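Long-range contacts in enterotoxin type A (PDB 1DYQ), which acts as a superantigen, binding MHC class II, with the help of a zinc ion, and T-cell receptors, and causes staphylococcal food poisoning: residues 41-47 against 81-86; 108-112 against 211-217. The protein carries 3 engineered substitutions. All blocks are in the same frame, centred on the assembly; numbering follows the deposited sequence. Where two conformers were deposited one is given.

Interaction 1. Residues 41-47 against 81-86; sequences NKESHDQ and YKGKKV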
ATOM      1  N   ASN A  41      -0.347   8.453 -16.794  1.00 17.16           N
ATOM      2  CA  ASN A  41      -0.939   9.486 -17.630  1.00 20.12           C
ATOM      3  C   ASN A  41      -2.410   9.259 -17.905  1.00 20.61           C
ATOM      4  O   ASN A  41      -2.864   9.253 -19.062  1.00 22.20           O
ATOM      5  CB  ASN A  41      -0.151   9.587 -18.945  1.00 20.68           C
ATOM      6  CG  ASN A  41      -0.371  10.915 -19.648  1.00 23.81           C
ATOM      7  OD1 ASN A  41      -0.410  10.953 -20.893  1.00 29.82           O
ATOM      8  ND2 ASN A  41      -0.470  11.991 -18.903  1.00 23.07           N
ATOM      9  N   LYS A  42      -3.171   9.035 -16.854  1.00 18.61           N
ATOM     10  CA  LYS A  42      -4.621   8.869 -16.946  1.00 19.57           C
ATOM     11  C   LYS A  42      -5.284  10.127 -16.385  1.00 17.40           C
ATOM     12  O   LYS A  42      -4.658  10.928 -15.704  1.00 16.84           O
ATOM     13  CB  LYS A  42      -5.080   7.658 -16.141  1.00 22.65           C
ATOM     14  CG  LYS A  42      -4.380   6.357 -16.536  1.00 27.70           C
ATOM     15  CD  LYS A  42      -5.044   5.728 -17.751  1.00 33.53           C
ATOM     16  CE  LYS A  42      -6.560   5.742 -17.621  1.00 36.72           C
ATOM     17  NZ  LYS A  42      -7.222   4.627 -18.334  1.00 40.13           N
ATOM     18  N   GLU A  43      -6.587  10.270 -16.606  1.00 17.19           N
ATOM     19  CA  GLU A  43      -7.317  11.419 -16.097  1.00 15.89           C
ATOM     20  C   GLU A  43      -8.812  11.056 -15.997  1.00 14.06           C
ATOM     21  O   GLU A  43      -9.305  10.288 -16.799  1.00 17.20           O
ATOM     22  CB  GLU A  43      -7.148  12.663 -16.953  1.00 16.95           C
ATOM     23  CG  GLU A  43      -7.879  13.901 -16.552  1.00 17.03           C
ATOM     24  CD  GLU A  43      -9.372  13.909 -16.881  1.00 20.12           C
ATOM     25  OE1 GLU A  43      -9.750  13.191 -17.834  1.00 25.11           O
ATOM     26  OE2 GLU A  43     -10.125  14.612 -16.190  1.00 17.99           O
ATOM     27  N   SER A  44      -9.427  11.602 -14.976  1.00 14.39           N
ATOM     28  CA  SER A  44     -10.860  11.561 -14.813  1.00 14.29           C
ATOM     29  C   SER A  44     -11.361  12.640 -13.897  1.00 14.93           C
ATOM     30  O   SER A  44     -10.687  13.062 -12.949  1.00 14.94           O
ATOM     31  CB  SER A  44     -11.300  10.171 -14.276  1.00 14.13           C
ATOM     32  OG  SER A  44     -12.754  10.243 -14.127  1.00 16.96           O
ATOM     33  N   HIS A  45     -12.545  13.196 -14.184  1.00 15.38           N
ATOM     34  CA  HIS A  45     -13.235  14.103 -13.321  1.00 14.80           C
ATOM     35  C   HIS A  45     -14.695  13.628 -13.137  1.00 17.27           C
ATOM     36  O   HIS A  45     -15.571  14.331 -12.713  1.00 17.90           O
ATOM     37  CB  HIS A  45     -13.176  15.572 -13.684  1.00 15.42           C
ATOM     38  CG  HIS A  45     -13.472  15.795 -15.144  1.00 15.69           C
ATOM     39  ND1 HIS A  45     -12.608  15.523 -16.133  1.00 18.94           N
ATOM     40  CD2 HIS A  45     -14.647  16.234 -15.714  1.00 16.57           C
ATOM     41  CE1 HIS A  45     -13.167  15.754 -17.319  1.00 18.01           C
ATOM     42  NE2 HIS A  45     -14.388  16.152 -17.041  1.00 11.64           N
ATOM     43  N   ASP A  46     -14.851  12.332 -13.435  1.00 16.69           N
ATOM     44  CA  ASP A  46     -16.088  11.640 -13.169  1.00 19.00           C
ATOM     45  C   ASP A  46     -16.098  11.259 -11.664  1.00 20.98           C
ATOM     46  O   ASP A  46     -15.055  10.753 -11.210  1.00 22.65           O
ATOM     47  CB  ASP A  46     -16.020  10.306 -13.963  0.50 23.83           C
ATOM     48  CG  ASP A  46     -17.350   9.832 -14.431  0.50 28.74           C
ATOM     49  OD1 ASP A  46     -17.711  10.079 -15.612  0.50 31.29           O
ATOM     50  OD2 ASP A  46     -18.101   9.242 -13.615  0.50 32.48           O
ATOM     51  N   GLN A  47     -17.104  11.651 -10.954  1.00 22.20           N
ATOM     52  CA  GLN A  47     -17.227  11.256  -9.542  1.00 24.93           C
ATOM     53  C   GLN A  47     -18.525  10.459  -9.360  1.00 26.58           C
ATOM     54  O   GLN A  47     -19.507  10.683 -10.068  1.00 28.04           O
ATOM     55  CB  GLN A  47     -17.216  12.457  -8.629  1.00 26.98           C
ATOM     56  CG  GLN A  47     -15.972  13.312  -8.718  1.00 29.44           C
ATOM     57  CD  GLN A  47     -15.911  14.410  -7.692  1.00 34.42           C
ATOM     58  OE1 GLN A  47     -16.633  15.399  -7.756  1.00 34.32           O
ATOM     59  NE2 GLN A  47     -15.000  14.256  -6.726  1.00 36.05           N
ATOM     60  N   TYR A  81      -6.454  15.860  -7.428  1.00 14.31           N
ATOM     61  CA  TYR A  81      -6.289  14.958  -8.514  1.00 15.02           C
ATOM     62  C   TYR A  81      -7.411  14.965  -9.555  1.00 13.85           C
ATOM     63  O   TYR A  81      -7.195  14.484 -10.670  1.00 16.10           O
ATOM     64  CB  TYR A  81      -6.181  13.496  -7.950  1.00 14.97           C
ATOM     65  CG  TYR A  81      -5.023  13.430  -6.936  1.00 15.24           C
ATOM     66  CD1 TYR A  81      -3.715  13.523  -7.381  1.00 16.26           C
ATOM     67  CD2 TYR A  81      -5.293  13.232  -5.602  1.00 17.89           C
ATOM     68  CE1 TYR A  81      -2.671  13.496  -6.460  1.00 16.44           C
ATOM     69  CE2 TYR A  81      -4.247  13.176  -4.673  1.00 19.02           C
ATOM     70  CZ  TYR A  81      -2.955  13.312  -5.122  1.00 18.91           C
ATOM     71  OH  TYR A  81      -1.909  13.262  -4.221  1.00 20.77           O
ATOM     72  N   LYS A  82      -8.570  15.427  -9.157  1.00 15.74           N
ATOM     73  CA  LYS A  82      -9.728  15.397 -10.089  1.00 16.72           C
ATOM     74  C   LYS A  82      -9.431  16.259 -11.307  1.00 17.29           C
ATOM     75  O   LYS A  82      -9.025  17.405 -11.198  1.00 18.10           O
ATOM     76  CB  LYS A  82     -10.959  15.911  -9.351  1.00 19.79           C
ATOM     77  CG  LYS A  82     -12.262  15.781 -10.134  1.00 23.56           C
ATOM     78  CD  LYS A  82     -13.387  16.443  -9.321  1.00 25.87           C
ATOM     79  CE  LYS A  82     -13.235  17.958  -9.357  1.00 30.97           C
ATOM     80  NZ  LYS A  82     -14.078  18.615  -8.323  1.00 34.15           N
ATOM     81  N   GLY A  83      -9.569  15.657 -12.491  1.00 17.87           N
ATOM     82  CA  GLY A  83      -9.389  16.376 -13.734  1.00 19.63           C
ATOM     83  C   GLY A  83      -7.935  16.677 -14.065  1.00 21.42           C
ATOM     84  O   GLY A  83      -7.673  17.512 -14.945  1.00 22.31           O
ATOM     85  N   LYS A  84      -7.002  15.975 -13.443  1.00 19.50           N
ATOM     86  CA  LYS A  84      -5.575  16.187 -13.708  1.00 20.10           C
ATOM     87  C   LYS A  84      -4.950  14.919 -14.277  1.00 17.88           C
ATOM     88  O   LYS A  84      -5.468  13.818 -14.032  1.00 18.81           O
ATOM     89  CB  LYS A  84      -4.834  16.471 -12.380  1.00 22.41           C
ATOM     90  CG  LYS A  84      -5.306  17.679 -11.620  1.00 25.28           C
ATOM     91  CD  LYS A  84      -4.856  18.960 -12.303  1.00 27.55           C
ATOM     92  CE  LYS A  84      -5.053  20.167 -11.404  1.00 30.63           C
ATOM     93  NZ  LYS A  84      -6.492  20.470 -11.206  1.00 34.09           N
ATOM     94  N   LYS A  85      -3.833  15.068 -14.987  1.00 18.08           N
ATOM     95  CA  LYS A  85      -3.109  13.888 -15.452  1.00 16.61           C
ATOM     96  C   LYS A  85      -2.393  13.258 -14.217  1.00 15.18           C
ATOM     97  O   LYS A  85      -1.791  13.999 -13.449  1.00 14.63           O
ATOM     98  CB  LYS A  85      -2.095  14.155 -16.528  1.00 19.36           C
ATOM     99  CG  LYS A  85      -2.707  14.668 -17.851  1.00 21.40           C
ATOM    100  CD  LYS A  85      -3.424  13.516 -18.542  1.00 23.54           C
ATOM    101  CE  LYS A  85      -3.630  13.800 -20.024  1.00 30.84           C
ATOM    102  NZ  LYS A  85      -5.083  13.875 -20.359  1.00 33.19           N
ATOM    103  N   VAL A  86      -2.741  12.007 -14.009  1.00 13.55           N
ATOM    104  CA  VAL A  86      -2.240  11.291 -12.818  1.00 15.23           C
ATOM    105  C   VAL A  86      -1.641   9.971 -13.234  1.00 13.60           C
ATOM    106  O   VAL A  86      -1.920   9.396 -14.289  1.00 14.78           O
ATOM    107  CB  VAL A  86      -3.379  11.027 -11.808  1.00 14.86           C
ATOM    108  CG1 VAL A  86      -3.905  12.327 -11.252  1.00 14.36           C
ATOM    109  CG2 VAL A  86      -4.483  10.188 -12.457  1.00 14.45           C
TER
HETATM  110  O   HOH W   1      -7.547  12.559 -12.885  1.00 15.94           O
HETATM  111  O   HOH W   2     -16.321  17.892  -6.965  1.00 51.84           O

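Interaction 2. Residues 108-112 against 211-217; sequences MYGGV and LRIYRDN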
ATOM      1  N   MET A 108     -10.164   1.127  -5.161  1.00 12.54           N
ATOM      2  CA  MET A 108      -8.794   1.268  -4.602  1.00 13.80           C
ATOM      3  C   MET A 108      -8.808   2.433  -3.647  1.00 12.25           C
ATOM      4  O   MET A 108      -9.558   3.427  -3.867  1.00 11.33           O
ATOM      5  CB  MET A 108      -7.862   1.509  -5.765  1.00 16.28           C
ATOM      6  CG  MET A 108      -6.553   2.179  -5.563  1.00 21.42           C
ATOM      7  SD  MET A 108      -5.557   1.948  -7.083  1.00 17.73           S
ATOM      8  CE  MET A 108      -5.557   3.597  -7.715  1.00 15.24           C
ATOM      9  N   TYR A 109      -8.026   2.407  -2.581  1.00 10.02           N
ATOM     10  CA  TYR A 109      -7.901   3.478  -1.641  1.00 10.38           C
ATOM     11  C   TYR A 109      -6.663   4.333  -1.948  1.00  9.90           C
ATOM     12  O   TYR A 109      -5.555   3.774  -1.934  1.00 11.08           O
ATOM     13  CB  TYR A 109      -7.770   2.941  -0.222  1.00 12.13           C
ATOM     14  CG  TYR A 109      -8.970   2.245   0.364  1.00 11.61           C
ATOM     15  CD1 TYR A 109     -10.080   2.992   0.756  1.00 13.53           C
ATOM     16  CD2 TYR A 109      -8.926   0.890   0.650  1.00 13.65           C
ATOM     17  CE1 TYR A 109     -11.157   2.356   1.375  1.00 14.17           C
ATOM     18  CE2 TYR A 109      -9.984   0.263   1.279  1.00 12.30           C
ATOM     19  CZ  TYR A 109     -11.093   1.005   1.608  1.00 14.95           C
ATOM     20  OH  TYR A 109     -12.129   0.378   2.298  1.00 16.25           O
ATOM     21  N   GLY A 110      -6.864   5.565  -2.359  1.00  9.62           N
ATOM     22  CA  GLY A 110      -5.676   6.379  -2.742  1.00 11.35           C
ATOM     23  C   GLY A 110      -4.941   5.798  -3.915  1.00 10.85           C
ATOM     24  O   GLY A 110      -5.520   5.266  -4.879  1.00 11.36           O
ATOM     25  N   GLY A 111      -3.593   5.851  -3.878  1.00 11.19           N
ATOM     26  CA  GLY A 111      -2.777   5.312  -4.948  1.00 11.40           C
ATOM     27  C   GLY A 111      -2.484   6.293  -6.072  1.00 10.82           C
ATOM     28  O   GLY A 111      -1.978   5.821  -7.116  1.00 12.71           O
ATOM     29  N   VAL A 112      -2.859   7.555  -5.944  1.00 10.26           N
ATOM     30  CA  VAL A 112      -2.747   8.480  -7.081  1.00 11.44           C
ATOM     31  C   VAL A 112      -1.656   9.518  -6.875  1.00 12.01           C
ATOM     32  O   VAL A 112      -1.518  10.089  -5.803  1.00 12.92           O
ATOM     33  CB  VAL A 112      -4.104   9.222  -7.220  1.00 13.12           C
ATOM     34  CG1 VAL A 112      -4.120  10.130  -8.449  1.00 14.04           C
ATOM     35  CG2 VAL A 112      -5.216   8.189  -7.326  1.00 13.73           C
ATOM     36  N   LEU A 211      -6.901  -1.941   3.699  1.00 13.31           N
ATOM     37  CA  LEU A 211      -6.107  -0.925   3.065  1.00 11.88           C
ATOM     38  C   LEU A 211      -6.688   0.464   3.212  1.00 11.03           C
ATOM     39  O   LEU A 211      -6.216   1.427   2.604  1.00 11.82           O
ATOM     40  CB  LEU A 211      -5.887  -1.256   1.563  1.00 10.82           C
ATOM     41  CG  LEU A 211      -5.100  -2.527   1.274  1.00 12.93           C
ATOM     42  CD1 LEU A 211      -4.610  -2.527  -0.178  1.00 13.17           C
ATOM     43  CD2 LEU A 211      -3.880  -2.617   2.234  1.00 15.55           C
ATOM     44  N   ARG A 212      -7.647   0.629   4.147  1.00 12.12           N
ATOM     45  CA  ARG A 212      -8.172   1.995   4.365  1.00 12.07           C
ATOM     46  C   ARG A 212      -7.097   2.923   4.885  1.00 12.12           C
ATOM     47  O   ARG A 212      -7.164   4.136   4.698  1.00 12.49           O
ATOM     48  CB  ARG A 212      -9.370   1.932   5.317  1.00 14.03           C
ATOM     49  CG  ARG A 212      -9.943   3.290   5.653  1.00 15.81           C
ATOM     50  CD  ARG A 212     -11.306   3.123   6.338  1.00 17.94           C
ATOM     51  NE  ARG A 212     -11.662   4.369   7.005  1.00 16.93           N
ATOM     52  CZ  ARG A 212     -12.926   4.691   7.304  1.00 17.53           C
ATOM     53  NH1 ARG A 212     -13.887   3.897   6.887  1.00 16.35           N
ATOM     54  NH2 ARG A 212     -13.130   5.821   7.942  1.00 20.39           N
ATOM     55  N   ILE A 213      -5.997   2.375   5.441  1.00 13.06           N
ATOM     56  CA  ILE A 213      -4.869   3.200   5.840  1.00 12.81           C
ATOM     57  C   ILE A 213      -4.317   3.996   4.656  1.00 13.00           C
ATOM     58  O   ILE A 213      -3.682   5.035   4.879  1.00 15.54           O
ATOM     59  CB  ILE A 213      -3.705   2.383   6.442  1.00 15.54           C
ATOM     60  CG1 ILE A 213      -3.326   1.197   5.577  1.00 15.87           C
ATOM     61  CG2 ILE A 213      -4.057   1.967   7.868  1.00 18.91           C
ATOM     62  CD1 ILE A 213      -2.011   0.534   6.000  1.00 17.07           C
ATOM     63  N   TYR A 214      -4.540   3.560   3.418  1.00 12.24           N
ATOM     64  CA  TYR A 214      -4.025   4.242   2.251  1.00 11.52           C
ATOM     65  C   TYR A 214      -5.012   5.272   1.682  1.00 12.35           C
ATOM     66  O   TYR A 214      -4.664   5.999   0.753  1.00 11.71           O
ATOM     67  CB  TYR A 214      -3.648   3.273   1.162  1.00 11.38           C
ATOM     68  CG  TYR A 214      -2.633   2.195   1.509  1.00 10.82           C
ATOM     69  CD1 TYR A 214      -1.617   2.484   2.427  1.00 12.62           C
ATOM     70  CD2 TYR A 214      -2.732   0.940   0.992  1.00 12.01           C
ATOM     71  CE1 TYR A 214      -0.684   1.475   2.726  1.00 10.87           C
ATOM     72  CE2 TYR A 214      -1.805  -0.065   1.273  1.00 12.30           C
ATOM     73  CZ  TYR A 214      -0.778   0.264   2.177  1.00 12.31           C
ATOM     74  OH  TYR A 214       0.067  -0.781   2.516  1.00 11.52           O
ATOM     75  N   ARG A 215      -6.178   5.390   2.292  1.00 12.35           N
ATOM     76  CA  ARG A 215      -7.209   6.311   1.782  1.00 11.89           C
ATOM     77  C   ARG A 215      -6.858   7.743   1.947  1.00 12.97           C
ATOM     78  O   ARG A 215      -7.468   8.638   1.307  1.00 12.86           O
ATOM     79  CB  ARG A 215      -8.557   5.954   2.437  1.00 12.13           C
ATOM     80  CG  ARG A 215      -9.757   6.529   1.625  1.00 13.53           C
ATOM     81  CD  ARG A 215     -11.064   6.074   2.287  1.00 12.67           C
ATOM     82  NE  ARG A 215     -11.387   6.861   3.446  1.00 13.87           N
ATOM     83  CZ  ARG A 215     -12.564   6.867   4.098  1.00 14.35           C
ATOM     84  NH1 ARG A 215     -13.516   6.034   3.693  1.00 14.27           N
ATOM     85  NH2 ARG A 215     -12.726   7.645   5.132  1.00 15.68           N
ATOM     86  N   ASP A 216      -5.890   8.099   2.803  1.00 10.82           N
ATOM     87  CA  ASP A 216      -5.385   9.458   2.854  1.00 13.43           C
ATOM     88  C   ASP A 216      -4.532   9.846   1.650  1.00 12.79           C
ATOM     89  O   ASP A 216      -4.145  11.017   1.519  1.00 14.69           O
ATOM     90  CB  ASP A 216      -4.593   9.654   4.150  1.00 14.21           C
ATOM     91  CG  ASP A 216      -3.362   8.803   4.296  1.00 19.41           C
ATOM     92  OD1 ASP A 216      -2.997   7.923   3.514  1.00 15.13           O
ATOM     93  OD2 ASP A 216      -2.663   9.033   5.361  1.00 23.24           O
ATOM     94  N   ASN A 217      -4.186   8.887   0.789  1.00 12.02           N
ATOM     95  CA  ASN A 217      -3.316   9.129  -0.345  1.00 12.01           C
ATOM     96  C   ASN A 217      -2.060   9.896   0.072  1.00 13.09           C
ATOM     97  O   ASN A 217      -1.573  10.779  -0.599  1.00 13.55           O
ATOM     98  CB  ASN A 217      -4.058   9.903  -1.467  1.00 10.61           C
ATOM     99  CG  ASN A 217      -3.513   9.612  -2.829  1.00 13.95           C
ATOM    100  OD1 ASN A 217      -4.069   8.830  -3.609  1.00 16.22           O
ATOM    101  ND2 ASN A 217      -2.369  10.187  -3.213  1.00 16.51           N
TER
HETATM  102  O   HOH W   3     -13.467   2.788   3.859  1.00 29.11           O
HETATM  103  O   HOH W   4      -2.499   5.825  -1.129  1.00 11.39           O

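Interaction 1. Residues 41-47 against 81-86
Lys82, Lys85 and Glu43 lose the most surface in this contact, 62 to 68 Å² each, and two of them work through the aliphatic parts of lysine chains. Lys82 lies along the far end of 41-47: its CG is 3.7 Å from His45 CB and its CD 3.6 Å from Gln47 CD, while a water 2.7 Å from Lys82 NZ also donates to Gln47 OE1 (2.6 Å). Lys85 packs its CD 3.3 Å from Asn41 ND2 and 4.1 Å from Glu43 CB. Between them, Glu43 OE2 reaches within 3.1 Å of Gly83 CA and accepts from His45 ND1 at 2.6 Å, so it is held over the type II turn 81-84. Gly83 N donates to Ser44 O (2.9 Å, 161°). Beyond the turn, Lys42 N to Val86 O (2.9 Å) and Val86 N to Lys42 O (2.8 Å) form an antiparallel hydrogen-bonded pair. With Asn41, at positive phi, and Lys42 both opposite Val86, this is a G1 beta bulge at the edge of the OB-fold domain.

Interaction 2. Residues 108-112 against 211-217
Tyr109 supplies most of this contact from its strand, with 125 Å² covered. Its ring lies under the 3-10 turn: Arg212 CA stands 3.9 Å from the ring centroid and 7° off the ring normal, a CH-pi contact over the face. Around it, Tyr109 CD2 is 3.8 Å from Leu211 CB, and Tyr109 CD1 is 3.6 Å from Arg215 CD. The phenol group accepts a hydrogen bond from a water (Tyr109 OH to water, 3.2 Å), which is only weakly held by Arg212, and its stronger partner is the carbonyl of Asn208.

Gly110 passes Tyr214 so closely that an ideal CB would fall 2.4 Å from Tyr214 O; with its positive phi, this explains the glycine. Gly111, also at positive phi, reaches Tyr214 through a water that accepts from Gly111 N (3.0 Å) and donates to Tyr214 O (2.9 Å).

Val112 receives the end of 211-217. Asn217 OD1 accepts from Val112 N (2.9 Å, 167°) and Asn217 ND2 donates to Val112 O (2.7 Å, 163°), so one side-chain amide pairs with both backbone polar groups of a single residue, much as a neighbouring strand would.

In the surroundings, Asn217 touches Ile77 and Tyr81 of helix 75-81, Val112 packs on Val70 of strand 67-71 and Leu88 of strand 86-91, Arg215 forms a salt bridge with Asp73, and Tyr214 OH bonds to Asp157 of helix 153-168.

Overall arrangement
Interaction 1 closes before interaction 2 opens, and their centres lie 16 Å apart. They meet through helix 75-81 and adjacent strands of the five-stranded sheet: Val86, at the start of strand 86-91, packs its CB 3.6 Å from CG1 of Val112 on strand 105-114, and Tyr81 OH comes within 3.3 Å of Asn217 ND2. Interaction 1 is a surface contact, about 20 Å from the chain centre, joining two loops of the OB-fold domain. Interaction 2 is buried, about 7 Å from that centre, and docks a loop of the beta-grasp region against the OB-fold sheet, thus linking the toxin's two domains. Both lie away from the zinc site.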